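Chitooligosaccharide oxidase (PDB 6Y0R) oxidises the C1 hydroxyl of chitooligosaccharides to lactones, passing the electrons through a bicovalently bound FAD to molecular oxygen, which becomes hydrogen peroxide. Local coordinates at residues Q249-Q255 against A348-F354; W373-T379 against L402-Y408. One frame throughout, in Å; residues are numbered along the deposited sequence.

Contact 1 (Q249-Q255 against A348-F354); sequences QGLYDFQ and ALTLAEF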
# COMPACT_ATOMS: atom_id res chain seq x y z
N GLN A 249 6.52 -22.79 -16.87
CA GLN A 249 6.66 -22.11 -18.17
C GLN A 249 5.53 -21.10 -18.33
O GLN A 249 5.81 -20.07 -18.92
CB GLN A 249 6.60 -23.08 -19.35
CG GLN A 249 6.89 -22.38 -20.67
CD GLN A 249 8.34 -22.07 -20.86
OE1 GLN A 249 9.20 -22.94 -20.69
NE2 GLN A 249 8.63 -20.83 -21.18
N GLY A 250 4.34 -21.37 -17.80
CA GLY A 250 3.22 -20.41 -17.82
C GLY A 250 3.60 -19.13 -17.06
O GLY A 250 3.42 -18.01 -17.58
N LEU A 251 4.17 -19.25 -15.85
CA LEU A 251 4.59 -18.05 -15.07
C LEU A 251 5.71 -17.30 -15.78
O LEU A 251 5.69 -16.06 -15.87
CB LEU A 251 5.05 -18.47 -13.67
CG LEU A 251 3.97 -19.08 -12.79
CD1 LEU A 251 4.59 -19.75 -11.57
CD2 LEU A 251 2.96 -18.04 -12.38
N TYR A 252 6.65 -18.06 -16.36
CA TYR A 252 7.77 -17.43 -17.08
C TYR A 252 7.24 -16.69 -18.30
O TYR A 252 7.63 -15.57 -18.56
CB TYR A 252 8.81 -18.48 -17.47
CG TYR A 252 10.03 -17.88 -18.14
CD1 TYR A 252 11.02 -17.30 -17.38
CD2 TYR A 252 10.19 -17.91 -19.51
CE1 TYR A 252 12.15 -16.76 -17.98
CE2 TYR A 252 11.28 -17.34 -20.13
CZ TYR A 252 12.29 -16.81 -19.36
OH TYR A 252 13.39 -16.25 -19.95
N ASP A 253 6.30 -17.29 -19.03
CA ASP A 253 5.72 -16.66 -20.24
C ASP A 253 4.92 -15.43 -19.84
O ASP A 253 5.00 -14.40 -20.53
CB ASP A 253 4.83 -17.61 -21.00
CG ASP A 253 5.59 -18.71 -21.72
OD1 ASP A 253 6.83 -18.55 -21.93
OD2 ASP A 253 4.93 -19.72 -22.03
N PHE A 254 4.22 -15.50 -18.71
CA PHE A 254 3.51 -14.32 -18.16
C PHE A 254 4.50 -13.19 -17.92
O PHE A 254 4.30 -12.04 -18.32
CB PHE A 254 2.80 -14.75 -16.87
CG PHE A 254 1.97 -13.70 -16.18
CD1 PHE A 254 0.76 -13.27 -16.69
CD2 PHE A 254 2.40 -13.15 -14.99
CE1 PHE A 254 0.00 -12.32 -16.03
CE2 PHE A 254 1.64 -12.19 -14.32
CZ PHE A 254 0.45 -11.76 -14.85
N GLN A 255 5.56 -13.48 -17.16
CA GLN A 255 6.61 -12.48 -16.89
C GLN A 255 7.18 -11.88 -18.19
O GLN A 255 7.34 -10.66 -18.27
CB GLN A 255 7.70 -13.14 -16.06
CG GLN A 255 8.96 -12.33 -16.01
CD GLN A 255 10.10 -13.06 -15.35
OE1 GLN A 255 10.90 -13.76 -16.00
NE2 GLN A 255 10.13 -12.98 -14.05
N ALA A 348 13.31 -9.78 -12.66
CA ALA A 348 12.89 -10.92 -13.51
C ALA A 348 13.52 -12.20 -12.99
O ALA A 348 14.75 -12.22 -12.68
CB ALA A 348 13.28 -10.69 -14.94
N LEU A 349 12.77 -13.28 -13.02
CA LEU A 349 13.18 -14.60 -12.52
C LEU A 349 13.51 -15.52 -13.69
O LEU A 349 12.96 -15.34 -14.78
CB LEU A 349 12.05 -15.18 -11.68
CG LEU A 349 11.61 -14.29 -10.51
CD1 LEU A 349 10.46 -14.93 -9.78
CD2 LEU A 349 12.75 -14.03 -9.56
N THR A 350 14.33 -16.51 -13.44
CA THR A 350 14.62 -17.53 -14.45
C THR A 350 13.53 -18.59 -14.40
O THR A 350 12.87 -18.77 -13.36
CB THR A 350 16.00 -18.16 -14.18
OG1 THR A 350 15.91 -18.81 -12.93
CG2 THR A 350 17.07 -17.09 -14.18
N LEU A 351 13.51 -19.30 -15.35
CA LEU A 351 12.56 -20.44 -15.38
C LEU A 351 12.95 -21.44 -14.28
O LEU A 351 12.08 -21.94 -13.60
CB LEU A 351 12.62 -21.11 -16.76
CG LEU A 351 11.77 -22.37 -17.00
CD1 LEU A 351 10.28 -22.02 -16.88
CD2 LEU A 351 12.04 -23.07 -18.31
N ALA A 352 14.11 -21.69 -13.98
CA ALA A 352 14.53 -22.55 -12.85
C ALA A 352 13.99 -22.00 -11.52
O ALA A 352 13.53 -22.76 -10.68
CB ALA A 352 16.04 -22.66 -12.85
N GLU A 353 14.03 -20.67 -11.31
CA GLU A 353 13.44 -20.04 -10.11
C GLU A 353 11.93 -20.26 -10.09
O GLU A 353 11.37 -20.59 -9.05
CB GLU A 353 13.82 -18.56 -10.07
CG GLU A 353 15.28 -18.37 -9.68
CD GLU A 353 15.97 -17.06 -10.02
OE1 GLU A 353 15.48 -16.29 -10.88
OE2 GLU A 353 17.07 -16.85 -9.43
N PHE A 354 11.25 -20.14 -11.24
CA PHE A 354 9.79 -20.42 -11.23
C PHE A 354 9.56 -21.90 -10.90
O PHE A 354 8.58 -22.21 -10.22
CB PHE A 354 9.14 -20.01 -12.55
CG PHE A 354 8.89 -18.54 -12.68
CD1 PHE A 354 8.04 -17.89 -11.79
CD2 PHE A 354 9.49 -17.77 -13.68
CE1 PHE A 354 7.77 -16.54 -11.92
CE2 PHE A 354 9.21 -16.41 -13.81
CZ PHE A 354 8.35 -15.80 -12.93
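Phe354 reaches from the first turn of helix 351-367 into the flank of helix 247-260, where it meets Leu251, Tyr252 and Gln255. Its chi1 of -78° sets CG anti to the carbonyl carbon and directs the ring at the other helix. Beyond CB, CG lies 4.0 Å from Leu251 CB; on one side of the ring CD1 closes to 3.6 Å of the same Leu251 CB, with CE1 only slightly farther. That methylene stands over the ring face in a CH-pi contact, 25° off the normal. Along the other side, CD2 and CE2 run past Tyr252, CE2 coming to 3.7 Å from Tyr252 CA, while at the tip CZ meets the side-chain amide of Gln255 at the ring edge. The opposite face carries Leu349 CB.

Tyr252 in turn receives Leu351 CB over its own ring and the carbonyl O of Leu349 at its edge, 3.6 Å from CE1. Thr350 and Glu353 form a capping box at the start of helix 351-367, with Glu353 N donating to Thr350 OG1 at 3.1 Å. Both helices pack against the seven-stranded antiparallel sheet: Leu251 and Phe354 each touch Met376 of strand 371-378, and Leu349, just before the second helix, rests on Leu403 and Phe405.

Contact 2 (W373-T379 against L402-Y408); sequences WLQMDIT and LLLFQFY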
# COMPACT_ATOMS: atom_id res chain seq x y z
N TRP A 373 -2.98 -17.42 0.05
CA TRP A 373 -3.04 -17.06 -1.40
C TRP A 373 -1.88 -16.12 -1.68
O TRP A 373 -1.27 -15.58 -0.73
CB TRP A 373 -4.35 -16.41 -1.84
CG TRP A 373 -4.80 -15.23 -1.05
CD1 TRP A 373 -5.66 -15.25 0.01
CD2 TRP A 373 -4.45 -13.85 -1.25
NE1 TRP A 373 -5.87 -13.98 0.47
CE2 TRP A 373 -5.12 -13.10 -0.27
CE3 TRP A 373 -3.55 -13.19 -2.09
CZ2 TRP A 373 -5.02 -11.71 -0.17
CZ3 TRP A 373 -3.41 -11.81 -1.97
CH2 TRP A 373 -4.12 -11.09 -1.00
N LEU A 374 -1.57 -15.90 -2.95
CA LEU A 374 -0.53 -14.92 -3.30
C LEU A 374 -0.90 -14.29 -4.62
O LEU A 374 -1.75 -14.83 -5.34
CB LEU A 374 0.85 -15.55 -3.32
CG LEU A 374 1.07 -16.62 -4.38
CD1 LEU A 374 1.60 -16.00 -5.67
CD2 LEU A 374 2.03 -17.68 -3.85
N GLN A 375 -0.34 -13.11 -4.85
CA GLN A 375 -0.46 -12.42 -6.14
C GLN A 375 0.95 -12.17 -6.64
O GLN A 375 1.87 -11.89 -5.84
CB GLN A 375 -1.24 -11.11 -6.06
CG GLN A 375 -2.65 -11.20 -5.54
CD GLN A 375 -3.08 -9.83 -5.07
OE1 GLN A 375 -2.30 -9.07 -4.49
NE2 GLN A 375 -4.33 -9.50 -5.34
N MET A 376 1.13 -12.32 -7.93
CA MET A 376 2.35 -11.90 -8.62
C MET A 376 2.01 -10.79 -9.63
O MET A 376 1.36 -11.08 -10.63
CB MET A 376 3.02 -13.06 -9.35
CG MET A 376 4.31 -12.64 -9.95
SD MET A 376 5.18 -14.00 -10.70
CE MET A 376 4.22 -14.21 -12.17
N ASP A 377 2.37 -9.56 -9.31
CA ASP A 377 1.99 -8.36 -10.09
C ASP A 377 3.16 -8.02 -11.01
O ASP A 377 4.28 -7.98 -10.54
CB ASP A 377 1.68 -7.19 -9.17
CG ASP A 377 0.71 -7.43 -8.03
OD1 ASP A 377 -0.11 -8.33 -8.14
OD2 ASP A 377 0.83 -6.73 -6.98
N ILE A 378 2.88 -7.66 -12.27
CA ILE A 378 3.94 -7.08 -13.14
C ILE A 378 3.98 -5.59 -12.85
O ILE A 378 2.97 -4.88 -13.15
CB ILE A 378 3.67 -7.38 -14.64
CG1 ILE A 378 3.59 -8.89 -14.87
CG2 ILE A 378 4.78 -6.73 -15.45
CD1 ILE A 378 2.73 -9.30 -16.04
N THR A 379 4.98 -5.10 -12.13
CA THR A 379 5.14 -3.65 -11.86
C THR A 379 5.99 -2.99 -12.95
O THR A 379 5.84 -1.79 -13.12
CB THR A 379 5.79 -3.37 -10.50
OG1 THR A 379 7.12 -3.90 -10.47
CG2 THR A 379 5.00 -3.99 -9.38
N LEU A 402 10.83 -6.04 -11.49
CA LEU A 402 9.78 -6.32 -12.49
C LEU A 402 8.51 -6.77 -11.78
O LEU A 402 7.43 -6.55 -12.34
CB LEU A 402 10.30 -7.40 -13.45
CG LEU A 402 9.36 -7.88 -14.55
CD1 LEU A 402 8.91 -6.72 -15.45
CD2 LEU A 402 10.04 -8.94 -15.38
N LEU A 403 8.66 -7.53 -10.67
CA LEU A 403 7.57 -8.27 -10.04
C LEU A 403 7.35 -7.75 -8.64
O LEU A 403 8.32 -7.45 -7.92
CB LEU A 403 7.92 -9.77 -10.00
CG LEU A 403 8.25 -10.43 -11.34
CD1 LEU A 403 8.67 -11.88 -11.09
CD2 LEU A 403 7.08 -10.37 -12.28
N LEU A 404 6.09 -7.74 -8.24
CA LEU A 404 5.68 -7.51 -6.84
C LEU A 404 4.84 -8.71 -6.44
O LEU A 404 3.75 -8.92 -7.02
CB LEU A 404 4.86 -6.23 -6.71
CG LEU A 404 4.22 -5.98 -5.34
CD1 LEU A 404 5.18 -6.29 -4.23
CD2 LEU A 404 3.71 -4.56 -5.18
N PHE A 405 5.28 -9.44 -5.44
CA PHE A 405 4.50 -10.54 -4.89
C PHE A 405 3.89 -10.09 -3.55
O PHE A 405 4.58 -9.40 -2.71
CB PHE A 405 5.38 -11.75 -4.56
CG PHE A 405 5.99 -12.47 -5.74
CD1 PHE A 405 7.14 -12.00 -6.34
CD2 PHE A 405 5.39 -13.61 -6.25
CE1 PHE A 405 7.69 -12.66 -7.43
CE2 PHE A 405 5.95 -14.27 -7.32
CZ PHE A 405 7.10 -13.81 -7.90
N GLN A 406 2.63 -10.50 -3.36
CA GLN A 406 1.96 -10.39 -2.07
C GLN A 406 1.62 -11.80 -1.58
O GLN A 406 1.05 -12.55 -2.35
CB GLN A 406 0.72 -9.51 -2.17
CG GLN A 406 0.02 -9.49 -0.83
CD GLN A 406 -1.19 -8.60 -0.81
OE1 GLN A 406 -1.80 -8.21 -1.84
NE2 GLN A 406 -1.57 -8.26 0.39
N PHE A 407 1.99 -12.15 -0.35
CA PHE A 407 1.70 -13.48 0.24
C PHE A 407 0.79 -13.27 1.44
O PHE A 407 1.09 -12.39 2.24
CB PHE A 407 2.98 -14.19 0.69
CG PHE A 407 4.10 -14.21 -0.32
CD1 PHE A 407 4.11 -15.15 -1.34
CD2 PHE A 407 5.10 -13.25 -0.30
CE1 PHE A 407 5.14 -15.19 -2.27
CE2 PHE A 407 6.15 -13.31 -1.22
CZ PHE A 407 6.14 -14.25 -2.22
N TYR A 408 -0.29 -14.03 1.54
CA TYR A 408 -1.36 -13.77 2.53
C TYR A 408 -1.86 -15.09 3.12
O TYR A 408 -2.00 -16.06 2.37
CB TYR A 408 -2.47 -12.99 1.84
CG TYR A 408 -3.38 -12.14 2.68
CD1 TYR A 408 -4.49 -12.68 3.30
CD2 TYR A 408 -3.21 -10.76 2.71
CE1 TYR A 408 -5.41 -11.89 3.98
CE2 TYR A 408 -4.10 -9.96 3.42
CZ TYR A 408 -5.21 -10.52 4.03
OH TYR A 408 -6.07 -9.69 4.69
O HOH W 1 8.38 -4.58 -8.22
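Neighbouring antiparallel strands 371-378 and 403-411 pair here within the seven-stranded sheet of what is, as in related flavin oxidases, the substrate-binding domain; the Gln406 side chain lies about 6 Å from the bound FAD. Hydrogen-bonded pairs Trp373-Tyr408, Gln375-Gln406 and Asp377-Leu404 each exchange two backbone bonds, of which Asp377 N to Leu404 O is the shortest at 2.7 Å. The six side chains share one face, the one on which Gln406 approaches the flavin. There the Trp373 indole and Tyr408 ring are 16° from parallel, offset so that little of one covers the other. What covers the indole is Tyr408 CB, a CH-pi contact 3.5 Å from the centroid of its six-membered ring. A Trp373 chi1 of 53° lays the indole over the neighbouring strand.

On the other face, Met376 CG stands over the Phe405 ring and Met376 SD lies obliquely, 3.4 Å from Phe405 CZ, a Met-aromatic contact. Leu374 CB meets Phe407 CD1 at 3.8 Å. This face is apolar and packs on helices 247-260 and 420-433; the first is mixed, with Leu404 beside polar and aromatic groups and Tyr408 OH hydrogen-bonded to Asp337. The paired backbone bonds fix the register, which probably lets one face pack as core while the other presents Gln406 towards the flavin.

The two contacts meet on the helix-covered face of one sheet, their centres 13 Å apart. Contact 1 joins helices 247-260 and 351-367 near the periphery, its centre about 25 Å from the chain centre, and mixes buried with exposed residues; contact 2 lies about 12 Å from that centre and is buried. Phe254 and Gln255 bring them together, Phe254 CD2 3.5 Å from Met376 CE and Gln255 CG 3.6 Å from Leu402 CD2. The contacts share no element, but helix 351-367 of one leads directly into strand 371-378 of the other. Contact 1 rests mainly on apolar and aromatic side chains, whereas contact 2 combines regular backbone hydrogen bonding with a different chemistry on each face.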